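Local coordinates for endonuclease V (Streptomyces avermitilis, PDB 3GOC), which probably repairs deaminated DNA by cutting the strand at the second phosphodiester bond 3' to a deoxyinosine, using magnesium, at residues Pro36-Ala48 with Ala58-Val71. Numbering follows the deposited sequence.
With MG (magnesium ion), chain D; MG (magnesium ion), chain C; YES (3-(2-hydroxyethyl)-2,2-bis(hydroxymethyl)pentane-1,5-diol), chain H.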
ATOM      1  N   PRO A  36       4.127  -0.500  -8.555  1.00 10.14           N
ATOM      2  CA  PRO A  36       3.086  -0.771  -7.564  1.00 11.75           C
ATOM      3  C   PRO A  36       3.693  -1.273  -6.260  1.00  8.33           C
ATOM      4  O   PRO A  36       4.832  -1.739  -6.226  1.00 13.50           O
ATOM      5  CB  PRO A  36       2.239  -1.839  -8.247  1.00 16.65           C
ATOM      6  CG  PRO A  36       3.261  -2.605  -9.020  1.00 19.32           C
ATOM      7  CD  PRO A  36       4.109  -1.510  -9.627  1.00 15.66           C
ATOM      8  N   PRO A  37       2.947  -1.162  -5.158  1.00 12.32           N
ATOM      9  CA  PRO A  37       3.486  -1.638  -3.886  1.00 15.00           C
ATOM     10  C   PRO A  37       3.367  -3.158  -3.811  1.00 15.09           C
ATOM     11  O   PRO A  37       2.648  -3.771  -4.601  1.00 13.15           O
ATOM     12  CB  PRO A  37       2.597  -0.941  -2.860  1.00 16.37           C
ATOM     13  CG  PRO A  37       1.280  -0.906  -3.553  1.00 16.74           C
ATOM     14  CD  PRO A  37       1.662  -0.473  -4.960  1.00 16.81           C
ATOM     15  N   GLY A  38       4.091  -3.762  -2.876  1.00 12.81           N
ATOM     16  CA  GLY A  38       4.013  -5.201  -2.696  1.00 14.92           C
ATOM     17  C   GLY A  38       4.732  -6.091  -3.692  1.00 11.67           C
ATOM     18  O   GLY A  38       4.533  -7.304  -3.679  1.00 18.61           O
ATOM     19  N   THR A  39       5.553  -5.507  -4.558  1.00 17.66           N
ATOM     20  CA  THR A  39       6.300  -6.290  -5.535  1.00 18.29           C
ATOM     21  C   THR A  39       7.667  -5.660  -5.787  1.00 13.66           C
ATOM     22  O   THR A  39       7.847  -4.456  -5.602  1.00 16.17           O
ATOM     23  CB  THR A  39       5.546  -6.394  -6.878  1.00 28.33           C
ATOM     24  OG1 THR A  39       6.248  -7.290  -7.750  1.00 34.64           O
ATOM     25  CG2 THR A  39       5.443  -5.026  -7.535  1.00 21.73           C
ATOM     26  N   GLY A  40       8.627  -6.478  -6.205  1.00 14.86           N
ATOM     27  CA  GLY A  40       9.964  -5.973  -6.459  1.00 10.38           C
ATOM     28  C   GLY A  40      10.672  -5.611  -5.166  1.00 14.15           C
ATOM     29  O   GLY A  40      10.405  -6.208  -4.121  1.00 12.41           O
ATOM     30  N   ARG A  41      11.569  -4.630  -5.243  1.00  8.46           N
ATOM     31  CA  ARG A  41      12.339  -4.176  -4.086  1.00  9.13           C
ATOM     32  C   ARG A  41      11.994  -2.740  -3.707  1.00  9.58           C
ATOM     33  O   ARG A  41      11.597  -1.940  -4.551  1.00  8.73           O
ATOM     34  CB  ARG A  41      13.849  -4.257  -4.375  1.00  7.78           C
ATOM     35  CG  ARG A  41      14.518  -5.616  -4.132  1.00 11.94           C
ATOM     36  CD  ARG A  41      14.126  -6.694  -5.134  1.00 13.66           C
ATOM     37  NE  ARG A  41      14.773  -7.972  -4.810  1.00 14.84           N
ATOM     38  CZ  ARG A  41      16.001  -8.322  -5.190  1.00 16.62           C
ATOM     39  NH1 ARG A  41      16.741  -7.499  -5.922  1.00 17.91           N
ATOM     40  NH2 ARG A  41      16.495  -9.499  -4.832  1.00 20.39           N
ATOM     41  N   VAL A  42      12.131  -2.421  -2.424  1.00  4.66           N
ATOM     42  CA  VAL A  42      11.876  -1.073  -1.934  1.00  6.27           C
ATOM     43  C   VAL A  42      13.009  -0.824  -0.944  1.00  6.99           C
ATOM     44  O   VAL A  42      13.323  -1.675  -0.107  1.00  7.06           O
ATOM     45  CB  VAL A  42      10.477  -0.956  -1.284  1.00 10.61           C
ATOM     46  CG1 VAL A  42      10.358  -1.911  -0.120  1.00 12.17           C
ATOM     47  CG2 VAL A  42      10.209   0.486  -0.861  1.00 10.79           C
ATOM     48  N   THR A  43      13.625   0.344  -1.051  1.00  6.52           N
ATOM     49  CA  THR A  43      14.797   0.663  -0.247  1.00  4.80           C
ATOM     50  C   THR A  43      14.706   1.920   0.594  1.00  7.96           C
ATOM     51  O   THR A  43      14.276   2.965   0.120  1.00  8.90           O
ATOM     52  CB  THR A  43      16.016   0.793  -1.184  1.00  4.70           C
ATOM     53  OG1 THR A  43      16.222  -0.459  -1.851  1.00  5.70           O
ATOM     54  CG2 THR A  43      17.271   1.174  -0.417  1.00  7.39           C
ATOM     55  N   GLY A  44      15.125   1.811   1.849  1.00  5.21           N
ATOM     56  CA  GLY A  44      15.123   2.975   2.702  1.00  4.65           C
ATOM     57  C   GLY A  44      16.523   3.558   2.764  1.00  4.62           C
ATOM     58  O   GLY A  44      17.508   2.826   2.714  1.00  5.86           O
ATOM     59  N   VAL A  45      16.616   4.881   2.838  1.00  4.38           N
ATOM     60  CA  VAL A  45      17.904   5.544   2.954  1.00  6.15           C
ATOM     61  C   VAL A  45      17.784   6.544   4.086  1.00  4.19           C
ATOM     62  O   VAL A  45      16.740   7.176   4.268  1.00  7.46           O
ATOM     63  CB  VAL A  45      18.309   6.301   1.661  1.00  9.50           C
ATOM     64  CG1 VAL A  45      18.747   5.315   0.591  1.00  7.70           C
ATOM     65  CG2 VAL A  45      17.151   7.146   1.165  1.00 15.13           C
ATOM     66  N   ASP A  46      18.849   6.660   4.863  1.00  7.47           N
ATOM     67  CA  ASP A  46      18.875   7.604   5.974  1.00  5.94           C
ATOM     68  C   ASP A  46      20.327   7.885   6.317  1.00  5.53           C
ATOM     69  O   ASP A  46      21.219   7.137   5.927  1.00  7.04           O
ATOM     70  CB  ASP A  46      18.163   7.025   7.194  1.00  8.37           C
ATOM     71  CG  ASP A  46      17.938   8.052   8.263  1.00 13.40           C
ATOM     72  OD1 ASP A  46      17.871   7.657   9.448  1.00 12.15           O
ATOM     73  OD2 ASP A  46      17.815   9.262   7.931  1.00  7.58           O
ATOM     74  N   VAL A  47      20.565   8.974   7.037  1.00  5.27           N
ATOM     75  CA  VAL A  47      21.918   9.323   7.429  1.00  6.50           C
ATOM     76  C   VAL A  47      21.998   9.718   8.892  1.00  6.07           C
ATOM     77  O   VAL A  47      20.992  10.047   9.529  1.00  8.85           O
ATOM     78  CB  VAL A  47      22.472  10.485   6.570  1.00  7.14           C
ATOM     79  CG1 VAL A  47      22.430  10.106   5.093  1.00  8.39           C
ATOM     80  CG2 VAL A  47      21.662  11.744   6.817  1.00  8.24           C
ATOM     81  N   ALA A  48      23.212   9.654   9.421  1.00  6.55           N
ATOM     82  CA  ALA A  48      23.488  10.026  10.800  1.00  5.67           C
ATOM     83  C   ALA A  48      24.733  10.902  10.763  1.00  7.97           C
ATOM     84  O   ALA A  48      25.746  10.526  10.176  1.00  7.74           O
ATOM     85  CB  ALA A  48      23.744   8.774  11.647  1.00  7.69           C
ATOM     86  N   ALA A  58      25.819   7.173   5.819  1.00  6.36           N
ATOM     87  CA  ALA A  58      24.575   6.851   5.140  1.00  7.36           C
ATOM     88  C   ALA A  58      24.340   5.355   5.126  1.00  4.71           C
ATOM     89  O   ALA A  58      25.286   4.565   5.109  1.00  7.39           O
ATOM     90  CB  ALA A  58      24.611   7.371   3.717  1.00  6.46           C
ATOM     91  N   ALA A  59      23.070   4.973   5.156  1.00  5.62           N
ATOM     92  CA  ALA A  59      22.704   3.569   5.104  1.00  5.29           C
ATOM     93  C   ALA A  59      21.604   3.381   4.077  1.00  5.96           C
ATOM     94  O   ALA A  59      20.750   4.246   3.891  1.00  6.97           O
ATOM     95  CB  ALA A  59      22.221   3.083   6.471  1.00  6.31           C
ATOM     96  N   ALA A  60      21.653   2.247   3.391  1.00  5.33           N
ATOM     97  CA  ALA A  60      20.635   1.900   2.414  1.00  5.35           C
ATOM     98  C   ALA A  60      20.228   0.479   2.772  1.00  4.83           C
ATOM     99  O   ALA A  60      21.075  -0.407   2.877  1.00  7.57           O
ATOM    100  CB  ALA A  60      21.202   1.950   1.002  1.00  6.95           C
ATOM    101  N   VAL A  61      18.937   0.273   2.995  1.00  5.22           N
ATOM    102  CA  VAL A  61      18.433  -1.048   3.337  1.00  5.80           C
ATOM    103  C   VAL A  61      17.367  -1.441   2.334  1.00  4.81           C
ATOM    104  O   VAL A  61      16.339  -0.777   2.214  1.00  5.75           O
ATOM    105  CB  VAL A  61      17.834  -1.077   4.755  1.00  3.64           C
ATOM    106  CG1 VAL A  61      17.319  -2.478   5.066  1.00  7.55           C
ATOM    107  CG2 VAL A  61      18.888  -0.667   5.777  1.00  6.19           C
ATOM    108  N   VAL A  62      17.631  -2.523   1.608  1.00  5.91           N
ATOM    109  CA  VAL A  62      16.724  -3.023   0.581  1.00  6.53           C
ATOM    110  C   VAL A  62      15.794  -4.089   1.141  1.00  5.46           C
ATOM    111  O   VAL A  62      16.243  -5.052   1.765  1.00  6.30           O
ATOM    112  CB  VAL A  62      17.509  -3.647  -0.591  1.00  5.75           C
ATOM    113  CG1 VAL A  62      16.557  -4.007  -1.711  1.00  6.34           C
ATOM    114  CG2 VAL A  62      18.572  -2.683  -1.080  1.00  8.06           C
ATOM    115  N   LEU A  63      14.497  -3.906   0.926  1.00  6.73           N
ATOM    116  CA  LEU A  63      13.504  -4.864   1.399  1.00  4.41           C
ATOM    117  C   LEU A  63      12.784  -5.533   0.239  1.00  6.11           C
ATOM    118  O   LEU A  63      12.696  -4.985  -0.860  1.00  9.41           O
ATOM    119  CB  LEU A  63      12.433  -4.172   2.248  1.00  9.25           C
ATOM    120  CG  LEU A  63      12.849  -3.265   3.404  1.00  5.42           C
ATOM    121  CD1 LEU A  63      11.601  -2.682   4.050  1.00  8.67           C
ATOM    122  CD2 LEU A  63      13.659  -4.055   4.411  1.00  7.93           C
ATOM    123  N   ASP A  64      12.289  -6.738   0.491  1.00  9.25           N
ATOM    124  CA  ASP A  64      11.481  -7.433  -0.497  1.00  7.38           C
ATOM    125  C   ASP A  64      10.139  -6.755  -0.221  1.00  8.12           C
ATOM    126  O   ASP A  64       9.609  -6.842   0.887  1.00  9.54           O
ATOM    127  CB  ASP A  64      11.399  -8.926  -0.181  1.00  6.77           C
ATOM    128  CG  ASP A  64      10.422  -9.658  -1.083  1.00 17.71           C
ATOM    129  OD1 ASP A  64       9.328 -10.013  -0.605  1.00 22.60           O
ATOM    130  OD2 ASP A  64      10.745  -9.862  -2.270  1.00 19.07           O
ATOM    131  N   ALA A  65       9.595  -6.061  -1.212  1.00  7.41           N
ATOM    132  CA  ALA A  65       8.347  -5.330  -1.026  1.00  8.72           C
ATOM    133  C   ALA A  65       7.155  -6.179  -0.609  1.00  9.55           C
ATOM    134  O   ALA A  65       6.309  -5.735   0.169  1.00 11.10           O
ATOM    135  CB  ALA A  65       8.015  -4.558  -2.297  1.00  7.99           C
ATOM    136  N   ALA A  66       7.092  -7.404  -1.111  1.00  9.76           N
ATOM    137  CA  ALA A  66       5.973  -8.280  -0.788  1.00 10.80           C
ATOM    138  C   ALA A  66       5.942  -8.746   0.667  1.00  9.15           C
ATOM    139  O   ALA A  66       4.881  -8.789   1.286  1.00 11.38           O
ATOM    140  CB  ALA A  66       5.987  -9.487  -1.719  1.00 11.09           C
ATOM    141  N   THR A  67       7.108  -9.087   1.207  1.00 10.50           N
ATOM    142  CA  THR A  67       7.210  -9.592   2.574  1.00 11.15           C
ATOM    143  C   THR A  67       7.755  -8.593   3.590  1.00 11.54           C
ATOM    144  O   THR A  67       7.536  -8.736   4.795  1.00 14.64           O
ATOM    145  CB  THR A  67       8.137 -10.812   2.622  1.00 15.18           C
ATOM    146  OG1 THR A  67       9.454 -10.415   2.216  1.00 12.31           O
ATOM    147  CG2 THR A  67       7.638 -11.904   1.691  1.00 13.96           C
ATOM    148  N   LEU A  68       8.470  -7.593   3.085  1.00  8.64           N
ATOM    149  CA  LEU A  68       9.120  -6.563   3.890  1.00  9.72           C
ATOM    150  C   LEU A  68      10.389  -7.113   4.543  1.00  8.74           C
ATOM    151  O   LEU A  68      10.979  -6.473   5.415  1.00 11.58           O
ATOM    152  CB  LEU A  68       8.176  -5.987   4.954  1.00 12.85           C
ATOM    153  CG  LEU A  68       6.949  -5.227   4.438  1.00 12.29           C
ATOM    154  CD1 LEU A  68       6.271  -4.510   5.597  1.00 19.88           C
ATOM    155  CD2 LEU A  68       7.362  -4.220   3.382  1.00 15.02           C
ATOM    156  N   ASP A  69      10.812  -8.301   4.119  1.00  9.86           N
ATOM    157  CA  ASP A  69      12.037  -8.882   4.661  1.00  9.08           C
ATOM    158  C   ASP A  69      13.240  -8.149   4.082  1.00  8.83           C
ATOM    159  O   ASP A  69      13.215  -7.694   2.936  1.00  9.31           O
ATOM    160  CB  ASP A  69      12.163 -10.369   4.315  1.00 12.03           C
ATOM    161  CG  ASP A  69      11.142 -11.227   5.028  1.00 17.14           C
ATOM    162  OD1 ASP A  69      10.768 -10.887   6.170  1.00 23.94           O
ATOM    163  OD2 ASP A  69      10.732 -12.255   4.452  1.00 26.99           O
ATOM    164  N   VAL A  70      14.295  -8.032   4.879  1.00  7.93           N
ATOM    165  CA  VAL A  70      15.508  -7.373   4.420  1.00  8.25           C
ATOM    166  C   VAL A  70      16.237  -8.322   3.478  1.00  9.50           C
ATOM    167  O   VAL A  70      16.430  -9.498   3.794  1.00 11.55           O
ATOM    168  CB  VAL A  70      16.435  -7.025   5.602  1.00  6.58           C
ATOM    169  CG1 VAL A  70      17.743  -6.430   5.086  1.00  8.45           C
ATOM    170  CG2 VAL A  70      15.740  -6.047   6.528  1.00  9.05           C
ATOM    171  N   VAL A  71      16.624  -7.822   2.310  1.00  8.15           N
ATOM    172  CA  VAL A  71      17.343  -8.651   1.352  1.00  7.29           C
ATOM    173  C   VAL A  71      18.766  -8.164   1.104  1.00  8.22           C
ATOM    174  O   VAL A  71      19.593  -8.908   0.585  1.00 10.92           O
ATOM    175  CB  VAL A  71      16.595  -8.750   0.003  1.00 11.43           C
ATOM    176  CG1 VAL A  71      15.249  -9.427   0.213  1.00 10.36           C
ATOM    177  CG2 VAL A  71      16.410  -7.374  -0.602  1.00 11.36           C
TER
HETATM  178 MG    MG D 302      17.126  10.726   9.809  1.00 30.74          MG
HETATM  179 MG    MG C 301      17.573   8.858  11.268  1.00 15.27          MG
HETATM  180  O1  YES H 304       0.447  -8.366   1.949  1.00 14.65           O
HETATM  181  C1  YES H 304       0.304  -7.428   2.968  1.00 13.93           C
HETATM  182  C2  YES H 304       0.001  -7.794   4.335  1.00 13.25           C
HETATM  183  C3  YES H 304      -1.394  -8.471   4.308  1.00 12.12           C
HETATM  184  O3  YES H 304      -2.513  -7.605   3.856  1.00 13.82           O
HETATM  185  C4  YES H 304       0.134  -6.548   5.242  1.00 14.77           C
HETATM  186  O4  YES H 304      -0.170  -6.883   6.723  1.00 16.01           O
HETATM  187  C5  YES H 304       1.182  -8.810   4.746  1.00 14.26           C
HETATM  188  C6  YES H 304       2.652  -8.203   4.839  1.00 14.80           C
HETATM  189  C7  YES H 304       3.721  -9.167   4.442  1.00 15.67           C
HETATM  190  O7  YES H 304       3.393  -9.890   3.259  1.00 19.02           O
HETATM  191  C8  YES H 304       0.955  -9.617   6.077  1.00 19.73           C
HETATM  192  C9  YES H 304       0.887 -11.046   5.728  1.00 22.84           C
HETATM  193  O9  YES H 304       0.093 -11.536   4.685  1.00 27.68           O
HETATM  194  O   HOH W   1       5.254  -3.310  -0.233  1.00 30.70           O
HETATM  195  O   HOH W   2       8.613  -8.270  -3.526  1.00 15.41           O
HETATM  196  O   HOH W   3      13.397  -9.529  -3.062  1.00 21.59           O
HETATM  197  O   HOH W   4      19.818   8.994  11.766  1.00 13.78           O
HETATM  198  O   HOH W   5      17.158  10.152  13.149  1.00 15.09           O
HETATM  199  O   HOH W   6      15.283   8.472  10.938  1.00 16.21           O
HETATM  200  O   HOH W   7      16.491  12.003   7.679  1.00 35.16           O
HETATM  201  O   HOH W   8      15.544  12.600  10.227  1.00 26.65           O
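V42, G44 and D46 each exchange two backbone hydrogen bonds with L63, V61 and A59, pairing strands 41-49 and 55-64 as the antiparallel hairpin that supplies the first two strands of the RNase H-like sheet of endonuclease V. The shortest bond runs from L63 N to V42 O (2.7 Å), and a seventh, A65 N to G40 O, prolongs the pairing beyond the strand ends.

Van der Waals packing differs on the two faces. On one, CG1 of V42 lies 3.9 Å from CB of L63 and also reaches CB of A65. On the other, V62 fits between two neighbours: its CG1 meets CG of R41 at 3.6 Å, while CG2 sits against OG1 of T43, a hydroxyl hydrogen-bonded to the carbonyl of P108. V47 CG1 rests on A58 CB, beside helix 94-102.

Polar links gather at the turn. The bond from T67 N to OD1 of D64 makes an Asx motif; T67 OG1 reaches the same oxygen from the opposite face of the carboxylate plane. OD2 accepts a hydrogen bond from a water that in turn accepts from R41 NE at the guanidinium edge. A leucine in place of D64 would probably leave T67 N and OG1 without their shared acceptor and break the water link to R41.

The hairpin illustrates how a regular strand pair can present a metal ligand: D46 pairs through its backbone while, with CG anti to the backbone N (chi1 -169°), its carboxylate leads away from strand 55-64 and bridges two magnesium ions, one shared with D114 and the other with D217. OD1 lies 2.2 Å from one ion, OD2 2.5 Å from the other.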